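Local coordinates for D-aminoacyl-tRNA deacylase (Archaeoglobus fulgidus, PDB 1YQE), which probably hydrolyses D-aminoacyl-tRNAs to free tRNA and D-amino acids, using zinc, so that tRNAs carrying D-amino acids do not accumulate in the cell, at residues Asn19-Asp22 and Asn23-Phe27; Lys111-Pro114 and Gln115-Lys118; Tyr120-Ala123 and Leu124-Arg127; Ser159-Glu162 and Glu163-Asp166; Ala176-Asp179 and Ala180-Glu184. All coordinates share one frame; numbering follows the deposited sequence.

Contact 1 of 5, residues Asn19-Asp22 and Asn23-Phe27; sequences NIKD and NLLTF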
loop_
_atom_site.group_PDB
_atom_site.type_symbol
_atom_site.label_atom_id
_atom_site.label_comp_id
_atom_site.label_asym_id
_atom_site.label_seq_id
_atom_site.Cartn_x
_atom_site.Cartn_y
_atom_site.Cartn_z
ATOM N N ASN A 19 -8.261 15.016 6.731
ATOM C CA ASN A 19 -8.436 15.881 5.569
ATOM C C ASN A 19 -8.788 15.055 4.339
ATOM O O ASN A 19 -9.573 15.493 3.494
ATOM C CB ASN A 19 -7.179 16.711 5.303
ATOM C CG ASN A 19 -6.989 17.819 6.322
ATOM O OD1 ASN A 19 -7.956 18.443 6.763
ATOM N ND2 ASN A 19 -5.743 18.078 6.692
ATOM N N ILE A 20 -8.208 13.862 4.237
ATOM C CA ILE A 20 -8.497 12.983 3.114
ATOM C C ILE A 20 -9.964 12.598 3.237
ATOM O O ILE A 20 -10.710 12.621 2.256
ATOM C CB ILE A 20 -7.614 11.698 3.142
ATOM C CG1 ILE A 20 -6.152 12.071 2.861
ATOM C CG2 ILE A 20 -8.129 10.678 2.115
ATOM C CD1 ILE A 20 -5.162 10.939 3.055
ATOM N N LYS A 21 -10.372 12.272 4.458
ATOM C CA LYS A 21 -11.753 11.889 4.728
ATOM C C LYS A 21 -12.728 12.986 4.314
ATOM O O LYS A 21 -13.709 12.719 3.620
ATOM C CB LYS A 21 -11.953 11.591 6.213
ATOM C CG LYS A 21 -13.363 11.128 6.534
ATOM C CD LYS A 21 -13.659 11.174 8.024
ATOM C CE LYS A 21 -13.735 12.606 8.531
ATOM N NZ LYS A 21 -14.054 12.653 9.982
ATOM N N ASP A 22 -12.462 14.217 4.748
ATOM C CA ASP A 22 -13.339 15.335 4.407
ATOM C C ASP A 22 -13.538 15.478 2.900
ATOM O O ASP A 22 -14.635 15.794 2.442
ATOM C CB ASP A 22 -12.798 16.649 4.976
ATOM C CG ASP A 22 -12.865 16.702 6.492
ATOM O OD1 ASP A 22 -13.884 16.256 7.059
ATOM O OD2 ASP A 22 -11.906 17.204 7.114
ATOM N N ASN A 23 -12.480 15.252 2.128
ATOM C CA ASN A 23 -12.575 15.364 0.676
ATOM C C ASN A 23 -13.369 14.207 0.076
ATOM O O ASN A 23 -14.170 14.401 -0.839
ATOM C CB ASN A 23 -11.175 15.434 0.064
ATOM C CG ASN A 23 -10.506 16.778 0.300
ATOM O OD1 ASN A 23 -10.933 17.800 -0.244
ATOM N ND2 ASN A 23 -9.462 16.787 1.120
ATOM N N LEU A 24 -13.146 13.006 0.603
ATOM C CA LEU A 24 -13.839 11.804 0.146
ATOM C C LEU A 24 -15.344 11.926 0.398
ATOM O O LEU A 24 -16.160 11.397 -0.360
ATOM C CB LEU A 24 -13.288 10.579 0.890
ATOM C CG LEU A 24 -12.459 9.494 0.183
ATOM C CD1 LEU A 24 -11.630 10.071 -0.942
ATOM C CD2 LEU A 24 -11.568 8.810 1.211
ATOM N N LEU A 25 -15.702 12.634 1.464
ATOM C CA LEU A 25 -17.099 12.824 1.839
ATOM C C LEU A 25 -17.911 13.664 0.855
ATOM O O LEU A 25 -19.138 13.614 0.866
ATOM C CB LEU A 25 -17.179 13.457 3.228
ATOM C CG LEU A 25 -16.797 12.557 4.405
ATOM C CD1 LEU A 25 -16.643 13.399 5.671
ATOM C CD2 LEU A 25 -17.860 11.479 4.585
ATOM N N THR A 26 -17.237 14.439 0.010
ATOM C CA THR A 26 -17.946 15.269 -0.960
ATOM C C THR A 26 -18.142 14.553 -2.292
ATOM O O THR A 26 -18.859 15.042 -3.168
ATOM C CB THR A 26 -17.196 16.581 -1.230
ATOM O OG1 THR A 26 -15.929 16.290 -1.830
ATOM C CG2 THR A 26 -16.974 17.341 0.066
ATOM N N PHE A 27 -17.518 13.389 -2.432
ATOM C CA PHE A 27 -17.601 12.614 -3.668
ATOM C C PHE A 27 -18.878 11.801 -3.826
ATOM O O PHE A 27 -19.146 11.266 -4.901
ATOM C CB PHE A 27 -16.393 11.682 -3.775
ATOM C CG PHE A 27 -15.073 12.402 -3.855
ATOM C CD1 PHE A 27 -13.880 11.700 -3.734
ATOM C CD2 PHE A 27 -15.021 13.778 -4.063
ATOM C CE1 PHE A 27 -12.658 12.355 -3.820
ATOM C CE2 PHE A 27 -13.801 14.442 -4.151
ATOM C CZ PHE A 27 -12.619 13.730 -4.029
#
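Leu25 and Lys21 are joined by the shortest of the i to i+4 backbone bonds here, with Leu25 N 2.9 Å from Lys21 O. One residue earlier, Leu24 N meets Ile20 O at 3.0 Å. The next carbonyl back, that of Asn19, takes two donors from a single residue. Asn23 N binds Asn19 O at 3.2 Å, and the side-chain amide returns to the same oxygen, Asn23 ND2 lying 2.7 Å from Asn19 O in a weak bond bent to 121°. That return is possible because Asn23 CG stands anti to its own carbonyl carbon (chi1 -74°). In the type I turn from Leu24 to Phe27, Thr26 OG1 reaches back to Asn23 O at 2.8 Å, and Thr26 N grips that oxygen as well. Outward from this backbone, side chains pair at four-residue spacing. Ile20 and Leu24 run side by side, CG2 of Ile20 being 4.0 Å from CD2 of Leu24; Lys21 and Leu25 do likewise through aliphatic carbons, while the ammonium of Lys21 goes on to Gln18 and Glu50. Leu24 also touches Val8, Ile48 and Ala174, which places it between the sheet and helix 167-182. Shortening it to an alanine would probably leave a gap beside Ile20 and weaken the fit of this helix against both neighbours. The contact thus separates its chemistry: side-chain donors supplement the backbone bonds near the turn, and Ile20 and Leu24 put branched carbons on the buried side.

Contact 2 of 5, residues Lys111-Pro114 and Gln115-Lys118; sequences KPSP and QTMK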
loop_
_atom_site.group_PDB
_atom_site.type_symbol
_atom_site.label_atom_id
_atom_site.label_comp_id
_atom_site.label_asym_id
_atom_site.label_seq_id
_atom_site.Cartn_x
_atom_site.Cartn_y
_atom_site.Cartn_z
ATOM N N LYS A 111 -2.379 -8.689 3.874
ATOM C CA LYS A 111 -2.767 -9.020 2.512
ATOM C C LYS A 111 -2.712 -7.744 1.660
ATOM O O LYS A 111 -3.385 -6.767 1.963
ATOM C CB LYS A 111 -4.191 -9.591 2.512
ATOM C CG LYS A 111 -4.794 -9.899 1.139
ATOM C CD LYS A 111 -4.189 -11.132 0.506
ATOM C CE LYS A 111 -5.035 -11.606 -0.674
ATOM N NZ LYS A 111 -4.479 -12.823 -1.319
ATOM N N PRO A 112 -1.896 -7.733 0.594
ATOM C CA PRO A 112 -1.818 -6.530 -0.249
ATOM C C PRO A 112 -2.990 -6.406 -1.222
ATOM O O PRO A 112 -3.800 -7.321 -1.353
ATOM C CB PRO A 112 -0.488 -6.705 -0.978
ATOM C CG PRO A 112 -0.386 -8.189 -1.127
ATOM C CD PRO A 112 -0.857 -8.709 0.222
ATOM N N SER A 113 -3.077 -5.260 -1.892
ATOM C CA SER A 113 -4.126 -5.013 -2.883
ATOM C C SER A 113 -3.392 -4.387 -4.070
ATOM O O SER A 113 -3.549 -3.199 -4.363
ATOM C CB SER A 113 -5.171 -4.042 -2.324
ATOM O OG SER A 113 -6.322 -3.997 -3.150
ATOM N N PRO A 114 -2.574 -5.193 -4.766
ATOM C CA PRO A 114 -1.756 -4.810 -5.926
ATOM C C PRO A 114 -2.437 -4.050 -7.054
ATOM O O PRO A 114 -1.876 -3.087 -7.579
ATOM C CB PRO A 114 -1.181 -6.145 -6.400
ATOM C CG PRO A 114 -1.127 -6.954 -5.146
ATOM C CD PRO A 114 -2.450 -6.638 -4.511
ATOM N N GLN A 115 -3.635 -4.479 -7.434
ATOM C CA GLN A 115 -4.344 -3.814 -8.524
ATOM C C GLN A 115 -4.752 -2.391 -8.169
ATOM O O GLN A 115 -4.473 -1.450 -8.923
ATOM C CB GLN A 115 -5.581 -4.626 -8.925
ATOM C CG GLN A 115 -5.275 -6.063 -9.342
ATOM C CD GLN A 115 -4.253 -6.161 -10.468
ATOM O OE1 GLN A 115 -4.285 -5.385 -11.426
ATOM N NE2 GLN A 115 -3.350 -7.135 -10.366
ATOM N N THR A 116 -5.401 -2.228 -7.020
ATOM C CA THR A 116 -5.851 -0.917 -6.582
ATOM C C THR A 116 -4.672 0.009 -6.314
ATOM O O THR A 116 -4.718 1.194 -6.644
ATOM C CB THR A 116 -6.729 -1.023 -5.328
ATOM O OG1 THR A 116 -7.887 -1.808 -5.640
ATOM C CG2 THR A 116 -7.174 0.356 -4.866
ATOM N N MET A 117 -3.616 -0.528 -5.715
ATOM C CA MET A 117 -2.433 0.281 -5.464
ATOM C C MET A 117 -1.951 0.853 -6.801
ATOM O O MET A 117 -1.611 2.032 -6.892
ATOM C CB MET A 117 -1.331 -0.572 -4.852
ATOM C CG MET A 117 -1.649 -1.083 -3.466
ATOM S SD MET A 117 -0.535 -2.421 -3.024
ATOM C CE MET A 117 1.020 -1.509 -2.830
ATOM N N LYS A 118 -1.933 0.010 -7.832
ATOM C CA LYS A 118 -1.485 0.425 -9.161
ATOM C C LYS A 118 -2.387 1.495 -9.764
ATOM O O LYS A 118 -1.910 2.512 -10.260
ATOM C CB LYS A 118 -1.432 -0.779 -10.111
ATOM C CG LYS A 118 -0.965 -0.453 -11.540
ATOM C CD LYS A 118 0.514 -0.028 -11.591
ATOM C CE LYS A 118 1.021 0.069 -13.033
ATOM N NZ LYS A 118 2.492 0.344 -13.106
HETATM O O HOH W 1 -6.114 -4.791 -5.726
#
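Pro114 meets Gln115 and Lys118 at the start of helix 114-125, where a ring without an N-H is readily accommodated because the N-H groups of a first turn have no helical carbonyl behind them to bind. Its carbonyl does the helical work: Lys118 N lies 3.1 Å from Pro114 O, and Thr213 OG1 donates to that oxygen too. The Pro114 ring packs against Val190 of the parallel sheet. Ser113, just before it, occupies the N-cap position, yet its hydroxyl makes no direct capping bond. A water bridges to the helix instead, 2.7 Å from Ser113 OG and accepting from Thr116 N at 3.0 Å. Glu73 backs this arrangement, binding Thr116 OG1 and, weakly, Ser113 OG. The carbonyl of Ser113 meanwhile receives Met117 N at 3.0 Å in a nearly straight bond (164°). Met117 then folds its thioether back along that same carbonyl: with CG anti to the carbonyl carbon (chi1 -67°), Met117 CG comes within 3.0 Å of Ser113 O, a tight fit, and SD stands 3.4 Å from the same Ser113 O. Beyond them the methionine rests on Val93 of a loop and on Ala153 and Tyr155 of strand 152-159.

Contact 3 of 5, residues Tyr120-Ala123 and Leu124-Arg127; sequences YVLA and LRER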
loop_
_atom_site.group_PDB
_atom_site.type_symbol
_atom_site.label_atom_id
_atom_site.label_comp_id
_atom_site.label_asym_id
_atom_site.label_seq_id
_atom_site.Cartn_x
_atom_site.Cartn_y
_atom_site.Cartn_z
ATOM N N TYR A 120 -4.301 3.477 -8.256
ATOM C CA TYR A 120 -4.168 4.681 -7.457
ATOM C C TYR A 120 -2.942 5.470 -7.920
ATOM O O TYR A 120 -3.014 6.674 -8.147
ATOM C CB TYR A 120 -3.994 4.332 -5.979
ATOM C CG TYR A 120 -3.575 5.521 -5.138
ATOM C CD1 TYR A 120 -4.511 6.446 -4.686
ATOM C CD2 TYR A 120 -2.229 5.730 -4.810
ATOM C CE1 TYR A 120 -4.129 7.550 -3.923
ATOM C CE2 TYR A 120 -1.836 6.835 -4.048
ATOM C CZ TYR A 120 -2.792 7.738 -3.608
ATOM O OH TYR A 120 -2.427 8.830 -2.851
ATOM N N VAL A 121 -1.813 4.787 -8.055
ATOM C CA VAL A 121 -0.584 5.448 -8.469
ATOM C C VAL A 121 -0.687 6.104 -9.845
ATOM O O VAL A 121 -0.202 7.222 -10.042
ATOM C CB VAL A 121 0.599 4.463 -8.443
ATOM C CG1 VAL A 121 1.841 5.094 -9.080
ATOM C CG2 VAL A 121 0.890 4.075 -7.002
ATOM N N LEU A 122 -1.322 5.430 -10.798
ATOM C CA LEU A 122 -1.456 6.013 -12.127
ATOM C C LEU A 122 -2.406 7.212 -12.115
ATOM O O LEU A 122 -2.217 8.166 -12.877
ATOM C CB LEU A 122 -1.935 4.958 -13.129
ATOM C CG LEU A 122 -0.959 3.804 -13.382
ATOM C CD1 LEU A 122 -1.559 2.855 -14.409
ATOM C CD2 LEU A 122 0.388 4.339 -13.871
ATOM N N ALA A 123 -3.417 7.166 -11.247
ATOM C CA ALA A 123 -4.379 8.261 -11.130
ATOM C C ALA A 123 -3.710 9.443 -10.434
ATOM O O ALA A 123 -4.065 10.598 -10.668
ATOM C CB ALA A 123 -5.603 7.814 -10.339
ATOM N N LEU A 124 -2.744 9.144 -9.568
ATOM C CA LEU A 124 -2.008 10.183 -8.859
ATOM C C LEU A 124 -1.031 10.839 -9.831
ATOM O O LEU A 124 -0.940 12.064 -9.908
ATOM C CB LEU A 124 -1.231 9.580 -7.676
ATOM C CG LEU A 124 -0.361 10.540 -6.850
ATOM C CD1 LEU A 124 -1.240 11.562 -6.149
ATOM C CD2 LEU A 124 0.453 9.750 -5.828
ATOM N N ARG A 125 -0.304 10.012 -10.576
ATOM C CA ARG A 125 0.669 10.495 -11.545
ATOM C C ARG A 125 0.022 11.541 -12.455
ATOM O O ARG A 125 0.623 12.564 -12.772
ATOM C CB ARG A 125 1.183 9.334 -12.392
ATOM C CG ARG A 125 2.398 9.672 -13.255
ATOM C CD ARG A 125 2.665 8.574 -14.280
ATOM N NE ARG A 125 1.662 8.584 -15.342
ATOM C CZ ARG A 125 1.602 7.700 -16.335
ATOM N NH1 ARG A 125 2.485 6.714 -16.415
ATOM N NH2 ARG A 125 0.654 7.808 -17.257
ATOM N N GLU A 126 -1.213 11.270 -12.858
ATOM C CA GLU A 126 -1.960 12.161 -13.734
ATOM C C GLU A 126 -2.208 13.543 -13.118
ATOM O O GLU A 126 -2.410 14.521 -13.840
ATOM C CB GLU A 126 -3.296 11.503 -14.091
ATOM C CG GLU A 126 -4.060 12.171 -15.211
ATOM C CD GLU A 126 -5.351 11.442 -15.542
ATOM O OE1 GLU A 126 -6.027 11.836 -16.516
ATOM O OE2 GLU A 126 -5.691 10.475 -14.825
ATOM N N ARG A 127 -2.176 13.624 -11.791
ATOM C CA ARG A 127 -2.434 14.879 -11.087
ATOM C C ARG A 127 -1.237 15.469 -10.342
ATOM O O ARG A 127 -1.341 16.560 -9.777
ATOM C CB ARG A 127 -3.551 14.678 -10.060
ATOM C CG ARG A 127 -4.868 14.179 -10.602
ATOM C CD ARG A 127 -5.822 13.947 -9.444
ATOM N NE ARG A 127 -7.177 13.641 -9.880
ATOM C CZ ARG A 127 -7.556 12.488 -10.418
ATOM N NH1 ARG A 127 -6.678 11.509 -10.594
ATOM N NH2 ARG A 127 -8.820 12.318 -10.784
#
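Val121 O is gripped twice from the following turn. Arg125 N donates to Val121 O at 2.8 Å and 164°, the straighter bond of the two, while Leu124 N adds a weak one; Leu124 N has its main partner in Tyr120 O, at 2.9 Å. An arginine supplies another link in the same direction. Arg127 NH1 reaches Ala123 O at 2.8 Å, and the oxygen sits at the edge of the guanidinium, close to its plane, although the nitrogen stands well above the plane of the carbonyl. The chain of Arg127 runs extended from CG to NE and then turns at its last torsion (chi4 73°), bringing NH1 back over the helix. Its NE and NH2 form salt bridges with Glu175 and Asp179, so a side chain near the end of helix 114-125 both satisfies a carbonyl of that helix and ties it to helix 167-182. Helix 114-125 lies against the mixed sheet, and its inner flank is apolar: Tyr120 and Leu124 run side by side, CE2 of Tyr120 being 4.1 Å from CD2 of Leu124. Tyr120 also meets Tyr155 edge-to-face, and Leu124 reaches Phe89 and Phe136. On another flank, where Leu122 meets Trp188 and Leu281, it lies alongside Arg125, its CD2 placed 4.0 Å above the guanidinium plane and off toward the rim, near NH1. That same NH1 donates to the carbonyl of Leu208.

Contact 4 of 5, residues Ser159-Glu162 and Glu163-Asp166; sequences STEE and EWKD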
loop_
_atom_site.group_PDB
_atom_site.type_symbol
_atom_site.label_atom_id
_atom_site.label_comp_id
_atom_site.label_asym_id
_atom_site.label_seq_id
_atom_site.Cartn_x
_atom_site.Cartn_y
_atom_site.Cartn_z
ATOM N N SER A 159 5.934 14.603 4.882
ATOM C CA SER A 159 6.568 13.815 5.937
ATOM C C SER A 159 6.422 14.466 7.307
ATOM O O SER A 159 6.767 13.864 8.326
ATOM C CB SER A 159 8.056 13.608 5.634
ATOM O OG SER A 159 8.238 12.754 4.518
ATOM N N THR A 160 5.913 15.694 7.330
ATOM C CA THR A 160 5.729 16.414 8.584
ATOM C C THR A 160 4.337 17.025 8.671
ATOM O O THR A 160 3.529 16.903 7.746
ATOM C CB THR A 160 6.755 17.559 8.740
ATOM O OG1 THR A 160 6.334 18.694 7.967
ATOM C CG2 THR A 160 8.128 17.106 8.265
ATOM N N GLU A 161 4.077 17.693 9.790
ATOM C CA GLU A 161 2.797 18.342 10.044
ATOM C C GLU A 161 2.449 19.347 8.948
ATOM O O GLU A 161 1.278 19.568 8.645
ATOM C CB GLU A 161 2.841 19.051 11.402
ATOM C CG GLU A 161 1.493 19.546 11.897
ATOM C CD GLU A 161 0.530 18.411 12.194
ATOM O OE1 GLU A 161 0.845 17.573 13.066
ATOM O OE2 GLU A 161 -0.543 18.359 11.556
ATOM N N GLU A 162 3.467 19.964 8.361
ATOM C CA GLU A 162 3.237 20.928 7.294
ATOM C C GLU A 162 2.467 20.273 6.154
ATOM O O GLU A 162 1.534 20.857 5.597
ATOM C CB GLU A 162 4.565 21.474 6.768
ATOM C CG GLU A 162 5.088 22.667 7.542
ATOM C CD GLU A 162 4.112 23.828 7.530
ATOM O OE1 GLU A 162 3.676 24.224 6.426
ATOM O OE2 GLU A 162 3.783 24.345 8.621
ATOM N N GLU A 163 2.860 19.051 5.816
ATOM C CA GLU A 163 2.210 18.318 4.739
ATOM C C GLU A 163 0.904 17.663 5.187
ATOM O O GLU A 163 -0.046 17.578 4.410
ATOM C CB GLU A 163 3.159 17.253 4.179
ATOM C CG GLU A 163 4.415 17.800 3.514
ATOM C CD GLU A 163 5.382 18.431 4.500
ATOM O OE1 GLU A 163 5.752 17.755 5.481
ATOM O OE2 GLU A 163 5.779 19.599 4.289
ATOM N N TRP A 164 0.850 17.207 6.434
ATOM C CA TRP A 164 -0.357 16.558 6.935
ATOM C C TRP A 164 -1.550 17.512 6.945
ATOM O O TRP A 164 -2.693 17.096 6.753
ATOM C CB TRP A 164 -0.138 16.013 8.349
ATOM C CG TRP A 164 1.100 15.177 8.521
ATOM C CD1 TRP A 164 1.763 14.471 7.555
ATOM C CD2 TRP A 164 1.814 14.956 9.741
ATOM N NE1 TRP A 164 2.852 13.826 8.100
ATOM C CE2 TRP A 164 2.905 14.108 9.440
ATOM C CE3 TRP A 164 1.639 15.393 11.062
ATOM C CZ2 TRP A 164 3.818 13.688 10.413
ATOM C CZ3 TRP A 164 2.547 14.974 12.032
ATOM C CH2 TRP A 164 3.623 14.131 11.700
ATOM N N LYS A 165 -1.284 18.794 7.162
ATOM C CA LYS A 165 -2.346 19.790 7.204
ATOM C C LYS A 165 -2.641 20.378 5.826
ATOM O O LYS A 165 -3.557 21.189 5.675
ATOM C CB LYS A 165 -1.969 20.917 8.168
ATOM C CG LYS A 165 -1.774 20.468 9.609
ATOM C CD LYS A 165 -1.482 21.656 10.512
ATOM C CE LYS A 165 -1.370 21.234 11.968
ATOM N NZ LYS A 165 -2.600 20.531 12.439
ATOM N N ASP A 166 -1.868 19.963 4.825
ATOM C CA ASP A 166 -2.034 20.459 3.463
ATOM C C ASP A 166 -3.380 20.007 2.901
ATOM O O ASP A 166 -3.564 18.835 2.571
ATOM C CB ASP A 166 -0.893 19.942 2.580
ATOM C CG ASP A 166 -0.794 20.678 1.255
ATOM O OD1 ASP A 166 -1.838 20.899 0.616
ATOM O OD2 ASP A 166 0.335 21.026 0.846
#
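Trp164 lays one face of its indole against the peptide joining Thr160 to Glu161: Thr160 C lies 3.3 Å above the ring plane, over its centre, with Glu161 N above the same face. Thr160 O, also on that side, accepts Trp164 N at 3.0 Å. The carboxylate of Glu161 stands nearly perpendicular to the indole (86°), with OE1 beside CE3, while its OE2 forms a salt bridge with Lys165 NZ at 3.1 Å. Thr160 and Glu163 cross obliquely in a capping box at the start of helix 161-164. In it Thr160 OG1 accepts Glu162 N at 3.2 Å, and Glu163, its chain bent at chi2 (69°), curls back so that OE1 takes Thr160 N at 2.8 Å, almost in line with the C-O bond. The same oxygen receives Thr160 OG1 from the syn side, at 2.7 Å, and Ser159 N from the anti side, both somewhat out of the carboxylate plane. With Glu163 OE2 salt-bridged to Lys87, an alanine in place of the glutamate would probably leave three donors without their acceptor and Lys87 without its charge partner, loosening the helix start. The Trp164 side chain lies about 6 Å from the bound pyrophosphate, beside pocket residues: NE1 donates to His80 O and the ring makes a cation-pi contact with Arg79.

Contact 5 of 5, residues Ala176-Asp179 and Ala180-Glu184; sequences AMLD and AIRAE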
loop_
_atom_site.group_PDB
_atom_site.type_symbol
_atom_site.label_atom_id
_atom_site.label_comp_id
_atom_site.label_asym_id
_atom_site.label_seq_id
_atom_site.Cartn_x
_atom_site.Cartn_y
_atom_site.Cartn_z
ATOM N N ALA A 176 -7.380 10.683 -6.385
ATOM C CA ALA A 176 -6.687 9.511 -6.899
ATOM C C ALA A 176 -7.343 8.255 -6.335
ATOM O O ALA A 176 -7.493 7.263 -7.044
ATOM C CB ALA A 176 -5.204 9.564 -6.536
ATOM N N MET A 177 -7.747 8.304 -5.067
ATOM C CA MET A 177 -8.410 7.160 -4.451
ATOM C C MET A 177 -9.740 6.870 -5.139
ATOM O O MET A 177 -10.067 5.714 -5.399
ATOM C CB MET A 177 -8.679 7.407 -2.968
ATOM C CG MET A 177 -7.462 7.392 -2.071
ATOM S SD MET A 177 -7.988 7.553 -0.346
ATOM C CE MET A 177 -7.808 5.900 0.220
ATOM N N LEU A 178 -10.513 7.914 -5.421
ATOM C CA LEU A 178 -11.800 7.713 -6.074
ATOM C C LEU A 178 -11.606 7.051 -7.434
ATOM O O LEU A 178 -12.378 6.172 -7.807
ATOM C CB LEU A 178 -12.546 9.042 -6.235
ATOM C CG LEU A 178 -13.969 8.944 -6.800
ATOM C CD1 LEU A 178 -14.804 7.985 -5.957
ATOM C CD2 LEU A 178 -14.608 10.326 -6.820
ATOM N N ASP A 179 -10.577 7.472 -8.171
ATOM C CA ASP A 179 -10.286 6.884 -9.476
ATOM C C ASP A 179 -9.883 5.421 -9.326
ATOM O O ASP A 179 -10.231 4.584 -10.159
ATOM C CB ASP A 179 -9.156 7.634 -10.179
ATOM C CG ASP A 179 -9.603 8.959 -10.756
ATOM O OD1 ASP A 179 -10.820 9.246 -10.745
ATOM O OD2 ASP A 179 -8.733 9.713 -11.228
ATOM N N ALA A 180 -9.134 5.120 -8.267
ATOM C CA ALA A 180 -8.695 3.754 -8.021
ATOM C C ALA A 180 -9.902 2.889 -7.683
ATOM O O ALA A 180 -10.028 1.762 -8.160
ATOM C CB ALA A 180 -7.695 3.721 -6.874
ATOM N N ILE A 181 -10.789 3.429 -6.858
ATOM C CA ILE A 181 -11.992 2.714 -6.447
ATOM C C ILE A 181 -12.913 2.380 -7.624
ATOM O O ILE A 181 -13.547 1.326 -7.641
ATOM C CB ILE A 181 -12.763 3.539 -5.381
ATOM C CG1 ILE A 181 -12.057 3.403 -4.025
ATOM C CG2 ILE A 181 -14.217 3.094 -5.305
ATOM C CD1 ILE A 181 -12.419 4.490 -3.028
ATOM N N ARG A 182 -12.972 3.265 -8.611
ATOM C CA ARG A 182 -13.831 3.048 -9.775
ATOM C C ARG A 182 -13.149 2.305 -10.925
ATOM O O ARG A 182 -13.821 1.848 -11.855
ATOM C CB ARG A 182 -14.349 4.393 -10.297
ATOM C CG ARG A 182 -15.284 5.143 -9.356
ATOM C CD ARG A 182 -15.587 6.526 -9.922
ATOM N NE ARG A 182 -16.547 7.285 -9.121
ATOM C CZ ARG A 182 -16.828 8.573 -9.321
ATOM N NH1 ARG A 182 -16.219 9.244 -10.292
ATOM N NH2 ARG A 182 -17.725 9.189 -8.562
ATOM N N ALA A 183 -11.823 2.182 -10.856
ATOM C CA ALA A 183 -11.034 1.531 -11.906
ATOM C C ALA A 183 -11.454 0.107 -12.248
ATOM O O ALA A 183 -11.759 -0.694 -11.366
ATOM C CB ALA A 183 -9.548 1.549 -11.527
ATOM N N GLU A 184 -11.439 -0.215 -13.535
ATOM C CA GLU A 184 -11.820 -1.545 -13.968
ATOM C C GLU A 184 -10.647 -2.466 -14.300
ATOM O O GLU A 184 -10.767 -3.683 -14.199
ATOM C CB GLU A 184 -12.772 -1.436 -15.157
ATOM C CG GLU A 184 -14.043 -0.697 -14.782
ATOM C CD GLU A 184 -15.066 -0.682 -15.888
ATOM O OE1 GLU A 184 -14.818 -0.023 -16.921
ATOM O OE2 GLU A 184 -16.116 -1.333 -15.716
#
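The closing turns of helix 167-182, which lies against the mixed sheet between helices 15-24 and 114-125, bring Leu178 and Arg182 together one turn apart. Their backbones are joined by Arg182 N to Leu178 O at 3.1 Å, and their side chains pass each other at a slant above it. Leu178 swings its branches toward the helix end, CG anti to the backbone N (chi1 -175°), and sets them against one face of the guanidinium. CD2 of Leu178 lies 3.7 Å above that plane, toward its rim, and CD1 of Leu178 is 3.7 Å from NE of Arg182. Extended from CG to NE, Arg182 passes its flat end over the leucine; its NE is salt-bridged to Glu45. The leucine thus has a charged group on one flank, while Phe27 and Phe46 also touch it. One residue earlier Ile181 N meets Met177 O at 2.8 Å, nearly straight at 160°, and CG1 of Ile181 crowds the same Met177 O at 3.3 Å. Regular bonding fades at Ala183, the first residue to leave helical torsions: its N reaches Asp179 O at 3.0 Å, but weakly, the angle at hydrogen being only 121°.

Each contact joins neighbouring turns of one continuous stretch, so none closes a long loop, and the five follow one another in series without nesting or crossing. Contact 1 lies toward the end of helix 15-24; contacts 2 and 3 lie at the start and toward the end of helix 114-125. Contact 4 forms the short helix 161-164, which leads into helix 167-182, whose end is contact 5. Contact 5 is the meeting point: it touches contact 1 through Phe27 and Met177, contact 2 through Ala180, and contact 3, whose centre is about 10 Å away. Contact 4 joins contact 1 through a probable hydrogen bond from Asn19 ND2 to Trp164 O, linking the pyrophosphate side to helix 15-24.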